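Local structure of ribose-5-phosphate isomerase RpiB (Thermotoga maritima, 1O1X) at the interface of chains A and B. The protein catalyses the reversible interconversion of ribose 5-phosphate and ribulose 5-phosphate. Coordinates in Å, arbitrary orientation; residue numbers count along the deposited sequence, not the author numbering. Chains: chain A/B, ribose-5-phosphate isomerase RpiB.

Contact 1: the interface of chains A and B. Residues chain A 88, 93-95, 152; chain B 84-85, 89.
B:Arg89 reaches across to chain A and closes its guanidinium end on two backbone carbonyls. Both terminal nitrogens point at A:Ile93 O, B:Arg89 NH2 at 2.7 Å and B:Arg89 NH1 at 2.9 Å. This is an end-on grip on one oxygen. NH1 approaches in the plane of that carbonyl, while NH2 comes from above it. B:Arg89 NH1 also donates to A:Asn88 O at 2.8 Å, and this oxygen lies at the edge of the guanidinium, close to its plane. Three bonds to two acceptors should limit rotation of the group. The bend at chi2 (-71°) helps to turn the arginine chain toward these carbonyls. A:Ile152 lies at about a right angle to the arginine. The methyl A:Ile152 CG2 sits over one guanidinium face, toward the rim, 3.5 Å from B:Arg89 CZ.

B:Ile85 packs slantwise against the flat amide of A:Asn88. B:Ile85 CG2 is 3.5 Å from A:Asn88 OD1, and CG1 lies near the carbonyl O of A:Ala95. The methyl B:Ile85 CD1 extends to A:Arg94 CB at 4.0 Å. The amide is held from within chain A. OD1 accepts from A:Ala95 N. A:Asn88 ND2 donates at 2.9 Å to a lone pair of A:Ala95 O, in its carbonyl plane and nearly straight (174° at H). This pairing fixes the amide flip and sets the surface that B:Ile85 meets. A water 2.7 Å from B:Ser84 OG links that hydroxyl to A:Ala95 O.

The site is part of the two-fold interface between copies of the isomerase. Chain A brings the segment after helix 81-87, the start of strand 95-97 and the end of helix 145-152. Chain B supplies helix 81-87 and B:Arg89 just beyond it.

Contact 2: the interface of chains A and B. Residues chain A 79, 81, 122; chain B 103, 106.
A:Thr79 OG1, the threonine hydroxyl, accepts a hydrogen bond from A:Leu81 N at 3.1 Å, and the CG2 methyl of the same side chain touches B:Leu106. The bond is fairly straight, 164° at H. It ties the loop to the first residue of helix 81-87, probably steadying the start of the helix. With chi1 at 62°, OG1 lies between the backbone N and the carbonyl carbon, which leaves CG2 anti to the carbonyl carbon and facing chain B. There A:Thr79 CG2 meets B:Leu106 CD1 at 3.5 Å, the two side chains slanting past each other. Replacing A:Thr79 by an alanine is likely to leave A:Leu81 N without this acceptor and to open a gap beside B:Leu106 CD1.

B:Met103, modelled as selenomethionine, lies one helical turn before B:Leu106 on helix 101-109. Its chain is extended as far as the selenium and then bends at chi3 (74°). The bend carries the terminal methyl B:Met103 CE toward the A:Thr79 backbone, 3.8 Å from A:Thr79 O. B:Met103 CE also packs 4.0 Å from A:Leu81 CD2. A:Leu122 CD1 faces the CG methylene of B:Met103, further back along that chain.

A:Thr79 and A:Leu81 belong to a loop and helix start predicted to bind ribulose 5-phosphate, so this apolar patch may help to steady that segment. The other A:Leu81 methyl, A:Leu81 CD1, rests 3.5 Å from the backbone oxygen B:Met103 O.

Contact 1: the interface of chains A and B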
loop_
_atom_site.group_PDB
_atom_site.type_symbol
_atom_site.label_atom_id
_atom_site.label_comp_id
_atom_site.label_asym_id
_atom_site.label_seq_id
_atom_site.Cartn_x
_atom_site.Cartn_y
_atom_site.Cartn_z
ATOM N N ASN A 88 -16.091 -11.135 -10.780
ATOM C CA ASN A 88 -16.563 -10.114 -11.706
ATOM C C ASN A 88 -16.947 -10.654 -13.096
ATOM O O ASN A 88 -17.334 -9.912 -13.993
ATOM C CB ASN A 88 -15.533 -9.007 -11.765
ATOM C CG ASN A 88 -15.598 -8.098 -10.535
ATOM O OD1 ASN A 88 -16.708 -7.689 -10.112
ATOM N ND2 ASN A 88 -14.438 -7.766 -9.982
ATOM N N ILE A 93 -22.538 -8.336 -10.290
ATOM C CA ILE A 93 -21.539 -8.414 -9.239
ATOM C C ILE A 93 -20.516 -7.336 -9.445
ATOM O O ILE A 93 -20.001 -7.157 -10.550
ATOM C CB ILE A 93 -20.838 -9.818 -9.234
ATOM C CG1 ILE A 93 -21.864 -10.924 -8.974
ATOM C CG2 ILE A 93 -19.640 -9.840 -8.251
ATOM C CD1 ILE A 93 -22.559 -10.879 -7.587
ATOM N N ARG A 94 -20.232 -6.591 -8.382
ATOM C CA ARG A 94 -19.179 -5.571 -8.396
ATOM C C ARG A 94 -18.270 -5.866 -7.198
ATOM O O ARG A 94 -18.532 -5.476 -6.073
ATOM C CB ARG A 94 -19.815 -4.194 -8.389
ATOM C CG ARG A 94 -20.578 -3.866 -9.690
ATOM C CD ARG A 94 -21.252 -2.495 -9.713
ATOM N NE ARG A 94 -22.206 -2.433 -8.631
ATOM C CZ ARG A 94 -23.417 -2.972 -8.629
ATOM N NH1 ARG A 94 -23.916 -3.561 -9.689
ATOM N NH2 ARG A 94 -24.123 -2.942 -7.512
ATOM N N ALA A 95 -17.229 -6.663 -7.472
ATOM C CA ALA A 95 -16.292 -7.127 -6.484
ATOM C C ALA A 95 -15.043 -6.262 -6.501
ATOM O O ALA A 95 -14.339 -6.156 -7.541
ATOM C CB ALA A 95 -15.944 -8.591 -6.748
ATOM N N ILE A 152 -21.230 -1.337 -17.042
ATOM C CA ILE A 152 -20.429 -2.553 -16.758
ATOM C C ILE A 152 -21.184 -3.807 -17.252
ATOM O O ILE A 152 -20.584 -4.746 -17.788
ATOM C CB ILE A 152 -20.143 -2.680 -15.247
ATOM C CG1 ILE A 152 -19.185 -1.579 -14.795
ATOM C CG2 ILE A 152 -19.585 -4.057 -14.913
ATOM C CD1 ILE A 152 -19.099 -1.473 -13.321
ATOM N N SER B 84 -11.150 -2.991 -13.032
ATOM C CA SER B 84 -11.001 -4.381 -12.585
ATOM C C SER B 84 -12.370 -5.126 -12.664
ATOM O O SER B 84 -12.424 -6.301 -13.048
ATOM C CB SER B 84 -10.378 -4.509 -11.198
ATOM O OG SER B 84 -11.236 -4.092 -10.172
ATOM N N ILE B 85 -13.456 -4.419 -12.379
ATOM C CA ILE B 85 -14.795 -4.991 -12.481
ATOM C C ILE B 85 -15.222 -5.127 -13.947
ATOM O O ILE B 85 -15.582 -6.204 -14.397
ATOM C CB ILE B 85 -15.803 -4.176 -11.676
ATOM C CG1 ILE B 85 -15.480 -4.205 -10.163
ATOM C CG2 ILE B 85 -17.211 -4.713 -11.843
ATOM C CD1 ILE B 85 -16.079 -3.064 -9.396
ATOM N N ARG B 89 -15.622 -8.969 -16.723
ATOM C CA ARG B 89 -16.902 -9.466 -17.234
ATOM C C ARG B 89 -16.732 -10.445 -18.390
ATOM O O ARG B 89 -17.636 -11.214 -18.682
ATOM C CB ARG B 89 -17.775 -8.300 -17.685
ATOM C CG ARG B 89 -18.459 -7.577 -16.550
ATOM C CD ARG B 89 -19.570 -8.404 -15.913
ATOM N NE ARG B 89 -20.375 -7.581 -15.025
ATOM C CZ ARG B 89 -20.076 -7.299 -13.748
ATOM N NH1 ARG B 89 -18.983 -7.767 -13.165
ATOM N NH2 ARG B 89 -20.895 -6.521 -13.056
HETATM O O HOH W 1 -11.679 -5.537 -7.990
#

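Contact 2: the interface of chains A and B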
loop_
_atom_site.group_PDB
_atom_site.type_symbol
_atom_site.label_atom_id
_atom_site.label_comp_id
_atom_site.label_asym_id
_atom_site.label_seq_id
_atom_site.Cartn_x
_atom_site.Cartn_y
_atom_site.Cartn_z
ATOM N N THR A 79 -3.703 -12.937 -2.760
ATOM C CA THR A 79 -3.487 -11.569 -3.167
ATOM C C THR A 79 -4.761 -10.826 -3.419
ATOM O O THR A 79 -4.745 -9.601 -3.669
ATOM C CB THR A 79 -2.670 -11.529 -4.471
ATOM O OG1 THR A 79 -3.426 -12.195 -5.510
ATOM C CG2 THR A 79 -1.339 -12.253 -4.323
ATOM N N LEU A 81 -6.323 -11.192 -6.193
ATOM C CA LEU A 81 -6.453 -11.053 -7.640
ATOM C C LEU A 81 -7.398 -12.095 -8.242
ATOM O O LEU A 81 -8.285 -11.744 -9.006
ATOM C CB LEU A 81 -5.090 -11.099 -8.293
ATOM C CG LEU A 81 -4.176 -9.894 -7.927
ATOM C CD1 LEU A 81 -2.804 -10.129 -8.466
ATOM C CD2 LEU A 81 -4.730 -8.602 -8.419
ATOM N N LEU A 122 -1.379 -10.561 2.237
ATOM C CA LEU A 122 -0.754 -9.278 2.047
ATOM C C LEU A 122 -1.066 -8.290 3.181
ATOM O O LEU A 122 -0.209 -7.487 3.521
ATOM C CB LEU A 122 -1.157 -8.656 0.727
ATOM C CG LEU A 122 -0.823 -9.415 -0.560
ATOM C CD1 LEU A 122 -1.253 -8.545 -1.717
ATOM C CD2 LEU A 122 0.608 -9.821 -0.680
HETATM N N MSE B 103 2.555 -7.597 -6.650
HETATM C CA MSE B 103 1.240 -7.972 -7.100
HETATM C C MSE B 103 1.211 -8.300 -8.597
HETATM O O MSE B 103 0.551 -9.269 -9.006
HETATM C CB MSE B 103 0.213 -6.900 -6.726
HETATM C CG MSE B 103 -0.015 -6.812 -5.245
HETATM SE SE MSE B 103 -1.489 -5.551 -4.801
HETATM C CE MSE B 103 -3.015 -6.625 -5.351
ATOM N N LEU B 106 2.833 -11.741 -9.145
ATOM C CA LEU B 106 1.923 -12.826 -8.873
ATOM C C LEU B 106 0.751 -12.867 -9.866
ATOM O O LEU B 106 0.322 -13.931 -10.255
ATOM C CB LEU B 106 1.450 -12.785 -7.405
ATOM C CG LEU B 106 2.518 -13.168 -6.358
ATOM C CD1 LEU B 106 2.047 -12.934 -4.976
ATOM C CD2 LEU B 106 2.947 -14.595 -6.526
#

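The C-alpha centres of contact 1 and contact 2 lie about 18 Å apart in one two-fold interface. Helix 81-87 serves both: its start in chain A enters contact 2, and its later residues in chain B enter contact 1. By symmetry each chain uses this helix both ways. Contact 1 is the more polar and its centre is about 11 Å from A:His110, the predicted proton donor. Contact 2 is mainly apolar, and its centre is about 23 Å from A:His110. A:Thr79 and A:Leu81 of contact 2 are predicted to bind ribulose 5-phosphate, so pairing the chains may help to shape the substrate site. The deposited assembly holds four copies.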